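Local atomic coordinates of surface glycan binding protein B (Bacteroides ovatus, PDB entry 6E57), a protein that binds mixed-linkage beta-glucan at the cell surface of a human gut bacterium, probably supporting its use of cereal glucans as a nutrient. Residues A163-G168 against V201-D206; L313-H318 against V414-V419; T349-Y354 against N384-L389. One frame throughout, in Å; residues are numbered along the deposited sequence.

Contact 1 lies in a different part of this elongated chain from the other two: its centre is about 53 Å from that of contact 2 and about 45 Å from that of contact 3, across the middle of the molecule. Contacts 2 and 3 have centres about 9 Å apart and share a sheet, strand 412-419 pairing with 349-356; D415 N lies 2.9 Å from V353 O. Contact 3 is nested in the loop that contact 2 closes, and that loop carries the glycan-binding residues W322, D323, D326, K331, Y371 and W372. The side chain of H318 in contact 2 is about 14 Å from a bound glucose unit.

Contact 1 of 3, residues A163-G168 against V201-D206; sequences AILLGG and VLQDAD
I164 and L202 stand side by side on the same face of an antiparallel strand pair, pointing the same way, and touch where I164 CG1 comes 4.0 Å from L202 CD2. In I164, CG1 lies anti to the carbonyl carbon (chi1 -57°), which sends the longer branch toward the leucine; CG2 instead sits near V201 O. This is the buried face: both residues also pack on L153 of strand 150-154, and I164 reaches L185 and Y187 beyond.

On the other face A163, L165, V201 and Q203 come together. The roots meet first, A163 CB facing Q203 CB at 4.2 Å, while L165 CB sits 4.3 Å from V201 CB. L165 and Q203 then lean across one another at a slant, with L165 CD1 4.1 Å from Q203 OE1. The extended glutamine chain carries its amide past the leucine, and OE1 takes its hydrogen bond from Q209 NE2 on the neighbouring strand 209-217.

Between the faces, the backbone is joined firmly in the middle and less so at its ends. Q203 N donates to A163 O at 2.9 Å and L165 N to V201 O at 2.9 Å, the latter nearly straight at 171°. The outer bonds, A163 N to Q203 O and V201 N to L165 O, are weak.

Strands 163-166 and 196-203 are thus inner neighbours of a five-stranded mixed sheet. Its chemistry is divided: the side of I164 and L202 puts only hydrocarbon from these two strands into the domain interior, whereas the other mixes aliphatic surface with an amide whose oxygen is satisfied by the next strand.

Contact 2 of 3, residues L313-H318 against V414-V419; sequences LWSGHH and VDLVTV
H317 and D415 lie side by side, pointing the same way, with imidazole and carboxylate only 8° from coplanar. H317 ND1 donates to D415 OD1 at 2.8 Å, meeting the oxygen on its syn side and close to the plane of the ring. The histidine has CG anti to the backbone N (chi1 -175°), whereas D415 swings CG beside its own N (chi1 -64°); these two different first torsions set the groups alongside each other. The second carboxylate oxygen, OD2, accepts from S355 OG, and Y413 stacks on the imidazole.

The six-membered ring of W314 reaches the other strand by its CZ3 edge, which meets V414 CG1 at 3.9 Å and lies near V414 O, while G316 N sits over one face of the indole, toward the rim. F333 approaches the ring edge-to-face.

At the far end L313 crosses V419 at a slant, its CD1 3.9 Å from V419 CG1.

The backbone is irregular. V417 O accepts from both L313 N (2.8 Å) and W314 N (3.3 Å), a classic beta bulge. After S315 the chain turns a corner at G316, the register slips by one residue, and H318 resumes pairing with V414 through N to V414 O at 3.1 Å. Strands 299-315 and 317-321, before and after this corner, thus both pair antiparallel with 412-419, in the C-terminal part of the chain that carries the glycan pocket.

Each carboxylate oxygen of D415 therefore has its own donor, which would fix the rotation of the group. A carboxylate so close to ND1 would be expected to hold the proton on that nitrogen and perhaps to stabilise a positively charged imidazole.

Contact 3 of 3, residues T349-Y354 against N384-L389; sequences TLKVVY and NGEYTL
Y354 folds its ring down over G385, and this is the dense end of the contact. G385 CA lies 3.9 Å from the centroid of the Y354 ring, 27° off its normal, a CH-pi contact over the face. The tyrosine reaches it by placing CG between its own backbone N and carbonyl carbon (chi1 61°), so that the ring turns back across the partner strand. Farther along, Y354 CE1 meets Y387 CB at 4.2 Å, and F381 packs edge-to-face against the same ring. L350 and V352 continue this side; L350 packs on V417 and L367 from neighbouring strands.

The opposite side is looser and faces solvent at E386 and T388. K351 runs beside T388, pointing the same way, and its CG sits 4.0 Å from T388 CG2. Its chain then bends at chi3 (-69°) and passes across E386, ending with NZ 3.6 Å from E386 OE1, a long salt bridge. The stronger partner of this ammonium group is E310, so the lysine spans two carboxylates. T349 CG2 adds a small aliphatic touch to T388 CB at 4.0 Å.

The backbone is regular throughout. Paired bonds join L350 with L389, V352 with Y387 and Y354 with G385; V352 N to Y387 O and Y387 N to V352 O are both 2.8 Å, whereas G385 N to Y354 O stretches to 3.2 Å.

An aromatic side chain laid over the glycine of a directly paired antiparallel strand is the arrangement known as aromatic rescue of glycine. Here it sits at one end of the paired strands 349-356 and 385-390, in the sheet-rich C-terminal domain that carries the glycan site.

Contact 1 of 3, residues A163-G168 against V201-D206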
loop_
_atom_site.group_PDB
_atom_site.type_symbol
_atom_site.label_atom_id
_atom_site.label_comp_id
_atom_site.label_asym_id
_atom_site.label_seq_id
_atom_site.Cartn_x
_atom_site.Cartn_y
_atom_site.Cartn_z
ATOM N N ALA A 163 -23.681 -8.570 8.925
ATOM C CA ALA A 163 -23.949 -7.956 7.625
ATOM C C ALA A 163 -22.991 -6.786 7.369
ATOM O O ALA A 163 -22.547 -6.113 8.297
ATOM C CB ALA A 163 -25.388 -7.510 7.550
ATOM N N ILE A 164 -22.681 -6.572 6.086
ATOM C CA ILE A 164 -21.955 -5.407 5.612
ATOM C C ILE A 164 -22.876 -4.637 4.661
ATOM O O ILE A 164 -23.509 -5.240 3.798
ATOM C CB ILE A 164 -20.640 -5.806 4.914
ATOM C CG1 ILE A 164 -19.729 -6.628 5.828
ATOM C CG2 ILE A 164 -19.932 -4.569 4.379
ATOM C CD1 ILE A 164 -18.608 -7.330 5.103
ATOM N N LEU A 165 -22.930 -3.312 4.833
ATOM C CA LEU A 165 -23.713 -2.427 3.972
ATOM C C LEU A 165 -22.771 -1.768 2.958
ATOM O O LEU A 165 -21.750 -1.191 3.333
ATOM C CB LEU A 165 -24.433 -1.377 4.828
ATOM C CG LEU A 165 -25.290 -1.917 5.974
ATOM C CD1 LEU A 165 -25.996 -0.781 6.698
ATOM C CD2 LEU A 165 -26.304 -2.942 5.479
ATOM N N LEU A 166 -23.130 -1.873 1.673
ATOM C CA LEU A 166 -22.331 -1.359 0.572
ATOM C C LEU A 166 -23.267 -0.762 -0.483
ATOM O O LEU A 166 -23.959 -1.495 -1.197
ATOM C CB LEU A 166 -21.493 -2.505 -0.003
ATOM C CG LEU A 166 -20.257 -2.094 -0.802
ATOM C CD1 LEU A 166 -19.268 -3.245 -0.885
ATOM C CD2 LEU A 166 -20.630 -1.613 -2.195
ATOM N N GLY A 167 -23.285 0.575 -0.549
ATOM C CA GLY A 167 -24.023 1.330 -1.559
ATOM C C GLY A 167 -25.450 0.834 -1.738
ATOM O O GLY A 167 -25.865 0.505 -2.852
ATOM N N GLY A 168 -26.195 0.766 -0.630
ATOM C CA GLY A 168 -27.612 0.422 -0.655
ATOM C C GLY A 168 -27.864 -1.070 -0.495
ATOM O O GLY A 168 -28.919 -1.458 0.004
ATOM N N VAL A 201 -20.181 -0.143 6.046
ATOM C CA VAL A 201 -20.617 -0.149 7.431
ATOM C C VAL A 201 -20.802 -1.610 7.864
ATOM O O VAL A 201 -21.387 -2.403 7.126
ATOM C CB VAL A 201 -21.912 0.671 7.594
ATOM C CG1 VAL A 201 -22.548 0.482 8.964
ATOM C CG2 VAL A 201 -21.678 2.147 7.311
ATOM N N LEU A 202 -20.286 -1.944 9.054
ATOM C CA LEU A 202 -20.410 -3.275 9.650
ATOM C C LEU A 202 -21.605 -3.276 10.607
ATOM O O LEU A 202 -21.722 -2.378 11.431
ATOM C CB LEU A 202 -19.123 -3.611 10.407
ATOM C CG LEU A 202 -17.821 -3.393 9.640
ATOM C CD1 LEU A 202 -16.624 -3.713 10.522
ATOM C CD2 LEU A 202 -17.791 -4.227 8.368
ATOM N N GLN A 203 -22.462 -4.299 10.503
ATOM C CA GLN A 203 -23.695 -4.385 11.297
ATOM C C GLN A 203 -23.648 -5.612 12.221
ATOM O O GLN A 203 -23.237 -6.692 11.808
ATOM C CB GLN A 203 -24.916 -4.427 10.373
ATOM C CG GLN A 203 -26.241 -4.580 11.111
ATOM C CD GLN A 203 -27.416 -4.085 10.303
ATOM O OE1 GLN A 203 -27.487 -2.915 9.928
ATOM N NE2 GLN A 203 -28.354 -4.977 10.033
ATOM N N ASP A 204 -24.094 -5.411 13.468
ATOM C CA ASP A 204 -24.211 -6.452 14.503
ATOM C C ASP A 204 -25.482 -7.280 14.281
ATOM O O ASP A 204 -26.324 -6.941 13.448
ATOM C CB ASP A 204 -24.286 -5.840 15.907
ATOM C CG ASP A 204 -22.966 -5.777 16.652
ATOM O OD1 ASP A 204 -22.023 -6.489 16.247
ATOM O OD2 ASP A 204 -22.899 -5.022 17.642
ATOM N N ALA A 205 -25.610 -8.353 15.071
ATOM C CA ALA A 205 -26.841 -9.136 15.180
ATOM C C ALA A 205 -27.893 -8.352 15.979
ATOM O O ALA A 205 -29.095 -8.550 15.788
ATOM C CB ALA A 205 -26.544 -10.464 15.828
ATOM N N ASP A 206 -27.422 -7.490 16.891
ATOM C CA ASP A 206 -28.260 -6.570 17.664
ATOM C C ASP A 206 -28.830 -5.472 16.757
ATOM O O ASP A 206 -29.946 -5.015 16.973
ATOM C CB ASP A 206 -27.479 -5.936 18.817
ATOM C CG ASP A 206 -27.133 -6.915 19.925
ATOM O OD1 ASP A 206 -27.044 -8.123 19.634
ATOM O OD2 ASP A 206 -26.969 -6.460 21.072
#

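Contact 2 of 3, residues L313-H318 against V414-V419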
loop_
_atom_site.group_PDB
_atom_site.type_symbol
_atom_site.label_atom_id
_atom_site.label_comp_id
_atom_site.label_asym_id
_atom_site.label_seq_id
_atom_site.Cartn_x
_atom_site.Cartn_y
_atom_site.Cartn_z
ATOM N N LEU A 313 26.992 -15.568 -9.699
ATOM C CA LEU A 313 28.361 -15.469 -9.220
ATOM C C LEU A 313 28.857 -16.847 -8.779
ATOM O O LEU A 313 30.033 -17.146 -8.917
ATOM C CB LEU A 313 28.424 -14.469 -8.062
ATOM C CG LEU A 313 28.104 -13.020 -8.427
ATOM C CD1 LEU A 313 28.199 -12.125 -7.201
ATOM C CD2 LEU A 313 29.024 -12.517 -9.529
ATOM N N TRP A 314 27.958 -17.669 -8.234
ATOM C CA TRP A 314 28.317 -18.989 -7.755
ATOM C C TRP A 314 27.067 -19.865 -7.657
ATOM O O TRP A 314 25.981 -19.369 -7.389
ATOM C CB TRP A 314 29.037 -18.882 -6.406
ATOM C CG TRP A 314 29.491 -20.198 -5.854
ATOM C CD1 TRP A 314 30.725 -20.764 -5.988
ATOM C CD2 TRP A 314 28.711 -21.118 -5.074
ATOM N NE1 TRP A 314 30.766 -21.972 -5.346
ATOM C CE2 TRP A 314 29.543 -22.218 -4.779
ATOM C CE3 TRP A 314 27.394 -21.124 -4.605
ATOM C CZ2 TRP A 314 29.101 -23.305 -4.028
ATOM C CZ3 TRP A 314 26.954 -22.201 -3.869
ATOM C CH2 TRP A 314 27.800 -23.273 -3.584
ATOM N N SER A 315 27.264 -21.174 -7.845
ATOM C CA SER A 315 26.201 -22.178 -7.823
ATOM C C SER A 315 26.717 -23.461 -7.158
ATOM O O SER A 315 27.881 -23.815 -7.322
ATOM C CB SER A 315 25.720 -22.442 -9.222
ATOM O OG SER A 315 24.591 -23.294 -9.213
ATOM N N GLY A 316 25.848 -24.149 -6.407
ATOM C CA GLY A 316 26.204 -25.415 -5.756
ATOM C C GLY A 316 25.337 -25.719 -4.544
ATOM O O GLY A 316 24.154 -25.400 -4.524
ATOM N N HIS A 317 25.942 -26.363 -3.538
ATOM C CA HIS A 317 25.269 -26.787 -2.308
ATOM C C HIS A 317 26.311 -26.929 -1.189
ATOM O O HIS A 317 26.820 -28.028 -0.938
ATOM C CB HIS A 317 24.486 -28.082 -2.561
ATOM C CG HIS A 317 23.667 -28.538 -1.400
ATOM N ND1 HIS A 317 22.544 -27.852 -0.971
ATOM C CD2 HIS A 317 23.788 -29.611 -0.589
ATOM C CE1 HIS A 317 22.014 -28.481 0.058
ATOM N NE2 HIS A 317 22.759 -29.563 0.313
ATOM N N HIS A 318 26.608 -25.804 -0.523
ATOM C CA HIS A 318 27.744 -25.671 0.384
ATOM C C HIS A 318 27.275 -25.428 1.826
ATOM O O HIS A 318 26.728 -24.371 2.132
ATOM C CB HIS A 318 28.650 -24.535 -0.096
ATOM C CG HIS A 318 29.892 -24.400 0.713
ATOM N ND1 HIS A 318 31.052 -25.076 0.394
ATOM C CD2 HIS A 318 30.151 -23.692 1.832
ATOM C CE1 HIS A 318 31.980 -24.782 1.279
ATOM N NE2 HIS A 318 31.452 -23.935 2.172
ATOM N N VAL A 414 24.480 -22.722 1.280
ATOM C CA VAL A 414 24.423 -21.708 0.235
ATOM C C VAL A 414 24.278 -22.437 -1.106
ATOM O O VAL A 414 25.117 -23.271 -1.446
ATOM C CB VAL A 414 25.669 -20.806 0.261
ATOM C CG1 VAL A 414 25.746 -19.912 -0.966
ATOM C CG2 VAL A 414 25.736 -19.981 1.538
ATOM N N ASP A 415 23.206 -22.121 -1.842
ATOM C CA ASP A 415 22.838 -22.831 -3.074
ATOM C C ASP A 415 23.069 -21.954 -4.315
ATOM O O ASP A 415 23.334 -22.484 -5.395
ATOM C CB ASP A 415 21.383 -23.304 -3.024
ATOM C CG ASP A 415 21.092 -24.325 -1.935
ATOM O OD1 ASP A 415 21.946 -25.213 -1.722
ATOM O OD2 ASP A 415 20.005 -24.229 -1.313
ATOM N N LEU A 416 22.933 -20.629 -4.172
ATOM C CA LEU A 416 23.130 -19.689 -5.283
ATOM C C LEU A 416 23.534 -18.311 -4.738
ATOM O O LEU A 416 23.098 -17.899 -3.665
ATOM C CB LEU A 416 21.830 -19.600 -6.089
ATOM C CG LEU A 416 21.956 -19.014 -7.496
ATOM C CD1 LEU A 416 22.628 -20.002 -8.437
ATOM C CD2 LEU A 416 20.595 -18.609 -8.040
ATOM N N VAL A 417 24.390 -17.613 -5.490
ATOM C CA VAL A 417 24.690 -16.205 -5.250
ATOM C C VAL A 417 24.615 -15.476 -6.594
ATOM O O VAL A 417 25.299 -15.863 -7.546
ATOM C CB VAL A 417 26.064 -16.001 -4.584
ATOM C CG1 VAL A 417 26.333 -14.531 -4.306
ATOM C CG2 VAL A 417 26.208 -16.821 -3.312
ATOM N N THR A 418 23.780 -14.431 -6.652
ATOM C CA THR A 418 23.593 -13.627 -7.855
ATOM C C THR A 418 23.770 -12.143 -7.520
ATOM O O THR A 418 23.765 -11.758 -6.355
ATOM C CB THR A 418 22.216 -13.874 -8.486
ATOM O OG1 THR A 418 21.214 -13.287 -7.655
ATOM C CG2 THR A 418 21.915 -15.344 -8.687
ATOM N N VAL A 419 23.925 -11.331 -8.570
ATOM C CA VAL A 419 23.984 -9.875 -8.469
ATOM C C VAL A 419 23.261 -9.288 -9.688
ATOM O O VAL A 419 23.245 -9.915 -10.746
ATOM C CB VAL A 419 25.441 -9.380 -8.371
ATOM C CG1 VAL A 419 26.258 -9.750 -9.600
ATOM C CG2 VAL A 419 25.510 -7.883 -8.117
#

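Contact 3 of 3, residues T349-Y354 against N384-L389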
loop_
_atom_site.group_PDB
_atom_site.type_symbol
_atom_site.label_atom_id
_atom_site.label_comp_id
_atom_site.label_asym_id
_atom_site.label_seq_id
_atom_site.Cartn_x
_atom_site.Cartn_y
_atom_site.Cartn_z
ATOM N N THR A 349 22.407 -5.208 -6.193
ATOM C CA THR A 349 21.724 -6.070 -5.237
ATOM C C THR A 349 22.336 -7.472 -5.284
ATOM O O THR A 349 22.225 -8.162 -6.297
ATOM C CB THR A 349 20.222 -6.150 -5.531
ATOM O OG1 THR A 349 19.723 -4.818 -5.636
ATOM C CG2 THR A 349 19.453 -6.895 -4.462
ATOM N N LEU A 350 22.980 -7.872 -4.179
ATOM C CA LEU A 350 23.451 -9.235 -3.993
ATOM C C LEU A 350 22.290 -10.064 -3.438
ATOM O O LEU A 350 21.515 -9.565 -2.623
ATOM C CB LEU A 350 24.647 -9.238 -3.034
ATOM C CG LEU A 350 25.414 -10.556 -2.941
ATOM C CD1 LEU A 350 26.296 -10.762 -4.160
ATOM C CD2 LEU A 350 26.256 -10.605 -1.679
ATOM N N LYS A 351 22.179 -11.313 -3.909
ATOM C CA LYS A 351 21.164 -12.265 -3.463
ATOM C C LYS A 351 21.854 -13.585 -3.111
ATOM O O LYS A 351 22.631 -14.095 -3.900
ATOM C CB LYS A 351 20.116 -12.492 -4.557
ATOM C CG LYS A 351 19.054 -13.542 -4.244
ATOM C CD LYS A 351 18.166 -13.893 -5.423
ATOM C CE LYS A 351 17.242 -12.763 -5.833
ATOM N NZ LYS A 351 16.416 -13.121 -7.012
ATOM N N VAL A 352 21.557 -14.119 -1.923
ATOM C CA VAL A 352 22.037 -15.428 -1.496
ATOM C C VAL A 352 20.824 -16.341 -1.298
ATOM O O VAL A 352 20.008 -16.088 -0.407
ATOM C CB VAL A 352 22.867 -15.334 -0.202
ATOM C CG1 VAL A 352 23.391 -16.698 0.224
ATOM C CG2 VAL A 352 24.007 -14.338 -0.331
ATOM N N VAL A 353 20.712 -17.381 -2.137
ATOM C CA VAL A 353 19.691 -18.417 -1.987
ATOM C C VAL A 353 20.239 -19.483 -1.031
ATOM O O VAL A 353 21.265 -20.099 -1.312
ATOM C CB VAL A 353 19.284 -19.038 -3.338
ATOM C CG1 VAL A 353 18.188 -20.085 -3.176
ATOM C CG2 VAL A 353 18.863 -17.978 -4.346
ATOM N N TYR A 354 19.531 -19.693 0.084
ATOM C CA TYR A 354 19.978 -20.569 1.162
ATOM C C TYR A 354 18.902 -21.628 1.426
ATOM O O TYR A 354 17.727 -21.391 1.180
ATOM C CB TYR A 354 20.284 -19.757 2.425
ATOM C CG TYR A 354 19.103 -19.003 2.984
ATOM C CD1 TYR A 354 18.790 -17.726 2.540
ATOM C CD2 TYR A 354 18.284 -19.567 3.949
ATOM C CE1 TYR A 354 17.695 -17.035 3.035
ATOM C CE2 TYR A 354 17.192 -18.886 4.462
ATOM C CZ TYR A 354 16.894 -17.617 4.002
ATOM O OH TYR A 354 15.818 -16.949 4.506
ATOM N N ASN A 384 13.720 -22.421 4.032
ATOM C CA ASN A 384 14.521 -21.987 2.891
ATOM C C ASN A 384 14.072 -20.592 2.456
ATOM O O ASN A 384 12.916 -20.226 2.656
ATOM C CB ASN A 384 14.371 -22.914 1.683
ATOM C CG ASN A 384 14.812 -24.335 1.951
ATOM O OD1 ASN A 384 15.396 -24.625 2.991
ATOM N ND2 ASN A 384 14.526 -25.225 1.018
ATOM N N GLY A 385 14.984 -19.836 1.833
ATOM C CA GLY A 385 14.677 -18.484 1.396
ATOM C C GLY A 385 15.780 -17.854 0.563
ATOM O O GLY A 385 16.754 -18.506 0.176
ATOM N N GLU A 386 15.591 -16.561 0.285
ATOM C CA GLU A 386 16.516 -15.734 -0.460
ATOM C C GLU A 386 16.822 -14.495 0.386
ATOM O O GLU A 386 15.904 -13.807 0.809
ATOM C CB GLU A 386 15.908 -15.324 -1.805
ATOM C CG GLU A 386 15.243 -16.466 -2.555
ATOM C CD GLU A 386 14.756 -16.129 -3.957
ATOM O OE1 GLU A 386 14.822 -14.938 -4.343
ATOM O OE2 GLU A 386 14.311 -17.061 -4.665
ATOM N N TYR A 387 18.110 -14.240 0.631
ATOM C CA TYR A 387 18.572 -13.035 1.321
ATOM C C TYR A 387 19.085 -12.033 0.280
ATOM O O TYR A 387 20.029 -12.336 -0.446
ATOM C CB TYR A 387 19.672 -13.393 2.325
ATOM C CG TYR A 387 19.965 -12.323 3.343
ATOM C CD1 TYR A 387 20.784 -11.248 3.044
ATOM C CD2 TYR A 387 19.418 -12.388 4.614
ATOM C CE1 TYR A 387 21.046 -10.259 3.979
ATOM C CE2 TYR A 387 19.672 -11.409 5.560
ATOM C CZ TYR A 387 20.488 -10.339 5.243
ATOM O OH TYR A 387 20.738 -9.381 6.185
ATOM N N THR A 388 18.459 -10.852 0.202
ATOM C CA THR A 388 18.937 -9.782 -0.682
ATOM C C THR A 388 19.548 -8.654 0.161
ATOM O O THR A 388 19.100 -8.377 1.263
ATOM C CB THR A 388 17.833 -9.266 -1.615
ATOM O OG1 THR A 388 16.750 -8.787 -0.821
ATOM C CG2 THR A 388 17.323 -10.323 -2.570
ATOM N N LEU A 389 20.588 -8.023 -0.389
ATOM C CA LEU A 389 21.317 -6.945 0.255
ATOM C C LEU A 389 21.902 -6.037 -0.828
ATOM O O LEU A 389 22.555 -6.517 -1.758
ATOM C CB LEU A 389 22.430 -7.545 1.119
ATOM C CG LEU A 389 23.351 -6.536 1.806
ATOM C CD1 LEU A 389 22.665 -5.902 3.008
ATOM C CD2 LEU A 389 24.660 -7.192 2.221
#